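Local atomic coordinates of 43.8 kDa insecticidal crystal protein (Bacillus thuringiensis, PDB entry 4JP0), a protein that forms one component of a binary insecticidal toxin active on western corn rootworm, in which both proteins are required for maximal toxicity. Residues Y18-L23 with D41-W47; G29-M33 with L118-R122. All blocks are in the same frame, centred on the assembly; numbering follows the deposited sequence. Where two conformers were deposited one is given.

In the fold
Interactions 1 and 2 lie about 11 Å apart, centre to centre, in the ricin B-type lectin part of the chain, and both are only partly buried. Strand 18-22 ties them together: it pairs with strand 43-52 in interaction 1 and with strand 31-33 of interaction 2, where Ala20 N probably donates to Ser31 O at 2.9 Å. Interaction 1 is a true sheet contact, with paired backbones, an indole at its buried end and two tyrosines at its more exposed end. Interaction 2 is smaller and looser, joining strand 31-33 to the hairpin of strands 109-112 and 121-124, largely at the loop between them, by one direct backbone bond, two intervening waters and a few aliphatic groups.

Interaction 1: Y18-L23 with D41-W47; sequences YAATYL and DDYNLKW
The indole of Trp47 lies edge-on along residues 19-21, its rim running from the carbonyl of Ala19 at NE1 to the methyl of Thr21, where CH2 is 3.6 Å from CG2. Trp47 NE1 donates to Ala19 O at 3.3 Å; the oxygen sits in the indole plane, but the N-H reaches it from above the carbonyl plane. A water lies within hydrogen-bonding distance of both Ala19 O and Leu45 O. Beyond this end the strands run antiparallel. Thr21 and Asn44 form a hydrogen-bonded pair, Asn44 N to Thr21 O at 2.7 Å and Thr21 N to Asn44 O at 3.0 Å, and Leu23 N continues the ladder with an almost straight bond (176°) to Asp42 O. Thr21 and Asn44 project side by side, and Thr21 OG1 is held by Asn65. Because a chi1 of 171° swings CG of Asn44 away from its own N, the amide bends back along its own strand: OD1 accepts from Lys46 N, an Asx turn, while ND2 gives a 2.9 Å bond to Lys46 O and lies over one face of the Trp47 ring. Leu45 CD2 presses tightly on Ala20 CB, at 3.4 Å. At the outer end Tyr43 turns its edge toward the face of Tyr22, planes at 75° and centroids 4.6 Å apart, although this pair is modelled too closely for its fine detail to be trusted. The two strands are part of the beta-trefoil of this ricin B-type lectin domain; Trp47, which meets Trp70 edge-to-face, is probably the tryptophan of a degenerate QxW motif, with Leu45 in place of the glutamine.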
loop_
_atom_site.group_PDB
_atom_site.type_symbol
_atom_site.label_atom_id
_atom_site.label_comp_id
_atom_site.label_asym_id
_atom_site.label_seq_id
_atom_site.Cartn_x
_atom_site.Cartn_y
_atom_site.Cartn_z
ATOM N N TYR A 18 -19.473 -25.153 -16.714
ATOM C CA TYR A 18 -18.652 -24.006 -16.311
ATOM C C TYR A 18 -19.372 -23.031 -15.380
ATOM O O TYR A 18 -20.540 -22.685 -15.601
ATOM C CB TYR A 18 -18.213 -23.232 -17.549
ATOM C CG TYR A 18 -17.189 -24.013 -18.363
ATOM C CD1 TYR A 18 -17.559 -25.094 -19.168
ATOM C CD2 TYR A 18 -15.857 -23.656 -18.338
ATOM C CE1 TYR A 18 -16.583 -25.820 -19.930
ATOM C CE2 TYR A 18 -14.882 -24.362 -19.089
ATOM C CZ TYR A 18 -15.268 -25.442 -19.873
ATOM O OH TYR A 18 -14.314 -26.131 -20.594
ATOM N N ALA A 19 -18.640 -22.546 -14.379
ATOM C CA ALA A 19 -19.195 -21.575 -13.457
ATOM C C ALA A 19 -19.512 -20.313 -14.261
ATOM O O ALA A 19 -18.670 -19.845 -15.070
ATOM C CB ALA A 19 -18.172 -21.269 -12.351
ATOM N N ALA A 20 -20.688 -19.732 -14.020
ATOM C CA ALA A 20 -21.173 -18.634 -14.870
ATOM C C ALA A 20 -22.080 -17.657 -14.137
ATOM O O ALA A 20 -22.781 -18.043 -13.222
ATOM C CB ALA A 20 -21.969 -19.237 -16.022
ATOM N N THR A 21 -22.084 -16.387 -14.549
ATOM C CA THR A 21 -23.096 -15.449 -14.061
ATOM C C THR A 21 -23.859 -14.926 -15.268
ATOM O O THR A 21 -23.330 -14.965 -16.397
ATOM C CB THR A 21 -22.480 -14.225 -13.353
ATOM O OG1 THR A 21 -21.375 -13.745 -14.101
ATOM C CG2 THR A 21 -21.898 -14.579 -12.029
ATOM N N TYR A 22 -25.063 -14.387 -15.031
ATOM C CA TYR A 22 -25.858 -13.792 -16.114
ATOM C C TYR A 22 -25.231 -12.417 -16.357
ATOM O O TYR A 22 -24.980 -11.703 -15.405
ATOM C CB TYR A 22 -27.328 -13.576 -15.686
ATOM C CG TYR A 22 -28.241 -14.786 -15.642
ATOM C CD1 TYR A 22 -29.617 -14.664 -15.927
ATOM C CD2 TYR A 22 -27.772 -16.030 -15.287
ATOM C CE1 TYR A 22 -30.464 -15.758 -15.873
ATOM C CE2 TYR A 22 -28.629 -17.139 -15.247
ATOM C CZ TYR A 22 -29.957 -16.988 -15.540
ATOM O OH TYR A 22 -30.789 -18.082 -15.494
ATOM N N LEU A 23 -24.974 -12.042 -17.601
ATOM C CA LEU A 23 -24.301 -10.772 -17.870
ATOM C C LEU A 23 -25.113 -9.534 -17.557
ATOM O O LEU A 23 -24.554 -8.479 -17.253
ATOM C CB LEU A 23 -23.946 -10.658 -19.366
ATOM C CG LEU A 23 -22.739 -11.389 -19.885
ATOM C CD1 LEU A 23 -22.653 -11.220 -21.386
ATOM C CD2 LEU A 23 -21.447 -10.887 -19.197
ATOM N N ASP A 41 -23.976 -17.006 -24.728
ATOM C CA ASP A 41 -23.517 -15.635 -24.926
ATOM C C ASP A 41 -24.155 -14.617 -23.967
ATOM O O ASP A 41 -23.713 -13.488 -23.897
ATOM C CB ASP A 41 -23.707 -15.222 -26.386
ATOM C CG ASP A 41 -22.737 -15.927 -27.318
ATOM O OD1 ASP A 41 -23.007 -15.950 -28.540
ATOM O OD2 ASP A 41 -21.685 -16.486 -26.928
ATOM N N ASP A 42 -25.171 -15.011 -23.218
ATOM C CA ASP A 42 -25.781 -14.126 -22.201
ATOM C C ASP A 42 -25.163 -14.324 -20.811
ATOM O O ASP A 42 -25.620 -13.745 -19.805
ATOM C CB ASP A 42 -27.275 -14.400 -22.099
ATOM C CG ASP A 42 -28.016 -14.092 -23.392
ATOM O OD1 ASP A 42 -27.723 -13.079 -24.047
ATOM O OD2 ASP A 42 -28.930 -14.807 -23.809
ATOM N N TYR A 43 -24.132 -15.148 -20.745
ATOM C CA TYR A 43 -23.468 -15.380 -19.460
ATOM C C TYR A 43 -22.007 -14.985 -19.520
ATOM O O TYR A 43 -21.409 -14.961 -20.594
ATOM C CB TYR A 43 -23.493 -16.859 -19.114
ATOM C CG TYR A 43 -24.872 -17.374 -18.808
ATOM C CD1 TYR A 43 -25.767 -17.653 -19.836
ATOM C CD2 TYR A 43 -25.303 -17.530 -17.487
ATOM C CE1 TYR A 43 -27.053 -18.120 -19.568
ATOM C CE2 TYR A 43 -26.615 -18.006 -17.203
ATOM C CZ TYR A 43 -27.468 -18.301 -18.257
ATOM O OH TYR A 43 -28.750 -18.764 -18.015
ATOM N N ASN A 44 -21.429 -14.741 -18.352
ATOM C CA ASN A 44 -19.999 -14.575 -18.229
ATOM C C ASN A 44 -19.387 -15.845 -17.646
ATOM O O ASN A 44 -19.861 -16.310 -16.613
ATOM C CB ASN A 44 -19.657 -13.447 -17.254
ATOM C CG ASN A 44 -18.174 -13.399 -16.955
ATOM O OD1 ASN A 44 -17.379 -13.335 -17.871
ATOM N ND2 ASN A 44 -17.789 -13.521 -15.663
ATOM N N LEU A 45 -18.342 -16.378 -18.281
ATOM C CA LEU A 45 -17.605 -17.527 -17.737
ATOM C C LEU A 45 -16.180 -17.171 -17.318
ATOM O O LEU A 45 -15.403 -18.073 -16.989
ATOM C CB LEU A 45 -17.479 -18.639 -18.799
ATOM C CG LEU A 45 -18.727 -19.064 -19.566
ATOM C CD1 LEU A 45 -18.462 -20.243 -20.514
ATOM C CD2 LEU A 45 -19.801 -19.402 -18.592
ATOM N N LYS A 46 -15.844 -15.877 -17.301
ATOM C CA LYS A 46 -14.452 -15.447 -17.129
ATOM C C LYS A 46 -14.242 -14.914 -15.742
ATOM O O LYS A 46 -14.969 -14.023 -15.331
ATOM C CB LYS A 46 -14.083 -14.354 -18.137
ATOM C CG LYS A 46 -13.998 -14.861 -19.589
ATOM C CD LYS A 46 -13.576 -13.752 -20.545
ATOM C CE LYS A 46 -13.665 -14.220 -22.000
ATOM N NZ LYS A 46 -13.044 -13.235 -22.945
ATOM N N TRP A 47 -13.210 -15.437 -15.077
ATOM C CA TRP A 47 -12.931 -15.110 -13.689
ATOM C C TRP A 47 -11.471 -14.664 -13.526
ATOM O O TRP A 47 -10.572 -15.199 -14.198
ATOM C CB TRP A 47 -13.228 -16.327 -12.776
ATOM C CG TRP A 47 -14.564 -16.823 -13.019
ATOM C CD1 TRP A 47 -14.914 -17.980 -13.669
ATOM C CD2 TRP A 47 -15.776 -16.163 -12.678
ATOM N NE1 TRP A 47 -16.283 -18.070 -13.738
ATOM C CE2 TRP A 47 -16.834 -16.951 -13.168
ATOM C CE3 TRP A 47 -16.082 -14.943 -12.033
ATOM C CZ2 TRP A 47 -18.191 -16.571 -13.026
ATOM C CZ3 TRP A 47 -17.433 -14.571 -11.878
ATOM C CH2 TRP A 47 -18.459 -15.401 -12.363
HETATM O O HOH W 1 -16.112 -20.448 -15.956
#

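Interaction 2: G29-M33 with L118-R122; sequences GVSLM and LGLIR
Segments 29-33 and 118-122 run in opposite directions, Leu32 facing Gly119 and Ser31 facing Leu120, yet they do not pair as a regular ladder. The one direct backbone bond goes from Leu32 N to Gly119 O at 2.9 Å. Further along, water takes over: one molecule accepts from Ile121 N and donates to Val30 O, 2.9 Å from each, and a second lies within hydrogen-bonding distance of Val30 O and Ile121 O. Val30 O thus has two waters beside it, while Ile121 O also receives Arg122 NH1 at 3.0 Å, from above its carbonyl plane. Leu120 CD1 lies over one face of that guanidinium group. Ile121 points its side chain toward strand 31-33. Its CG1 is anti to the backbone N (chi1 -179°), and the other branch, CG2, is left to meet the backbone at Val30 O, 3.2 Å away. Leu32 crosses Ile121 at about a right angle, its CG 4.1 Å from Ile121 CB, and its CD1 rests beside Leu120 O. Strand 18-22 borders 31-33 through backbone bonds between Ala20 and Ser31 and between Tyr18 and Met33, whereas strand 109-112 pairs with 121-124; Leu32 and Ile121 both pack on Trp135 of strand 135-142, Leu32 also on Ala112 and Ile121 on Leu110 of strand 109-112.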
loop_
_atom_site.group_PDB
_atom_site.type_symbol
_atom_site.label_atom_id
_atom_site.label_comp_id
_atom_site.label_asym_id
_atom_site.label_seq_id
_atom_site.Cartn_x
_atom_site.Cartn_y
_atom_site.Cartn_z
ATOM N N GLY A 29 -26.467 -14.598 -9.305
ATOM C CA GLY A 29 -25.969 -15.804 -8.663
ATOM C C GLY A 29 -25.005 -16.476 -9.628
ATOM O O GLY A 29 -25.004 -16.192 -10.831
ATOM N N VAL A 30 -24.178 -17.378 -9.112
ATOM C CA VAL A 30 -23.276 -18.176 -9.925
ATOM C C VAL A 30 -23.917 -19.551 -10.136
ATOM O O VAL A 30 -24.365 -20.182 -9.184
ATOM C CB VAL A 30 -21.923 -18.366 -9.228
ATOM C CG1 VAL A 30 -20.994 -19.241 -10.101
ATOM C CG2 VAL A 30 -21.286 -17.019 -8.969
ATOM N N SER A 31 -23.977 -19.995 -11.383
ATOM C CA SER A 31 -24.536 -21.309 -11.726
ATOM C C SER A 31 -23.540 -22.088 -12.570
ATOM O O SER A 31 -22.439 -21.634 -12.802
ATOM C CB SER A 31 -25.818 -21.151 -12.551
ATOM O OG SER A 31 -25.508 -20.366 -13.737
ATOM N N LEU A 32 -23.947 -23.251 -13.048
ATOM C CA LEU A 32 -23.106 -24.048 -13.928
ATOM C C LEU A 32 -23.790 -24.177 -15.269
ATOM O O LEU A 32 -24.926 -24.665 -15.347
ATOM C CB LEU A 32 -22.840 -25.447 -13.334
ATOM C CG LEU A 32 -21.970 -25.457 -12.063
ATOM C CD1 LEU A 32 -21.782 -26.882 -11.462
ATOM C CD2 LEU A 32 -20.605 -24.809 -12.376
ATOM N N MET A 33 -23.067 -23.834 -16.339
ATOM C CA MET A 33 -23.653 -23.826 -17.686
ATOM C C MET A 33 -22.819 -24.668 -18.612
ATOM O O MET A 33 -21.593 -24.747 -18.436
ATOM C CB MET A 33 -23.649 -22.395 -18.262
ATOM C CG MET A 33 -24.627 -21.445 -17.557
ATOM S SD MET A 33 -26.348 -21.956 -17.885
ATOM C CE MET A 33 -26.355 -21.728 -19.662
ATOM N N LEU A 118 -28.730 -30.676 -11.098
ATOM C CA LEU A 118 -27.643 -30.507 -12.078
ATOM C C LEU A 118 -27.751 -29.077 -12.680
ATOM O O LEU A 118 -28.832 -28.625 -13.094
ATOM C CB LEU A 118 -27.719 -31.549 -13.188
ATOM C CG LEU A 118 -26.670 -31.371 -14.288
ATOM C CD1 LEU A 118 -25.240 -31.600 -13.795
ATOM C CD2 LEU A 118 -26.981 -32.404 -15.362
ATOM N N GLY A 119 -26.641 -28.360 -12.653
ATOM C CA GLY A 119 -26.650 -26.957 -13.028
ATOM C C GLY A 119 -26.464 -26.064 -11.811
ATOM O O GLY A 119 -26.104 -24.906 -11.966
ATOM N N LEU A 120 -26.738 -26.578 -10.613
ATOM C CA LEU A 120 -26.590 -25.772 -9.402
ATOM C C LEU A 120 -25.182 -25.879 -8.812
ATOM O O LEU A 120 -24.510 -26.874 -9.009
ATOM C CB LEU A 120 -27.603 -26.212 -8.322
ATOM C CG LEU A 120 -29.092 -26.090 -8.656
ATOM C CD1 LEU A 120 -29.887 -26.238 -7.360
ATOM C CD2 LEU A 120 -29.404 -24.788 -9.335
ATOM N N ILE A 121 -24.716 -24.816 -8.140
ATOM C CA ILE A 121 -23.436 -24.912 -7.426
ATOM C C ILE A 121 -23.682 -24.385 -6.002
ATOM O O ILE A 121 -24.381 -23.407 -5.802
ATOM C CB ILE A 121 -22.291 -24.203 -8.187
ATOM C CG1 ILE A 121 -20.930 -24.326 -7.461
ATOM C CG2 ILE A 121 -22.568 -22.729 -8.344
ATOM C CD1 ILE A 121 -19.810 -23.734 -8.386
ATOM N N ARG A 122 -23.174 -25.112 -5.018
ATOM C CA ARG A 122 -23.401 -24.783 -3.609
ATOM C C ARG A 122 -22.126 -25.019 -2.815
ATOM O O ARG A 122 -21.190 -25.600 -3.325
ATOM C CB ARG A 122 -24.444 -25.770 -3.077
ATOM C CG ARG A 122 -25.886 -25.602 -3.651
ATOM C CD ARG A 122 -26.518 -24.248 -3.256
ATOM N NE ARG A 122 -27.906 -24.052 -3.705
ATOM C CZ ARG A 122 -28.269 -23.449 -4.819
ATOM N NH1 ARG A 122 -27.346 -22.985 -5.654
ATOM N NH2 ARG A 122 -29.564 -23.264 -5.080
HETATM O O HOH W 2 -26.177 -22.352 -8.636
HETATM O O HOH W 3 -24.667 -20.641 -6.263
#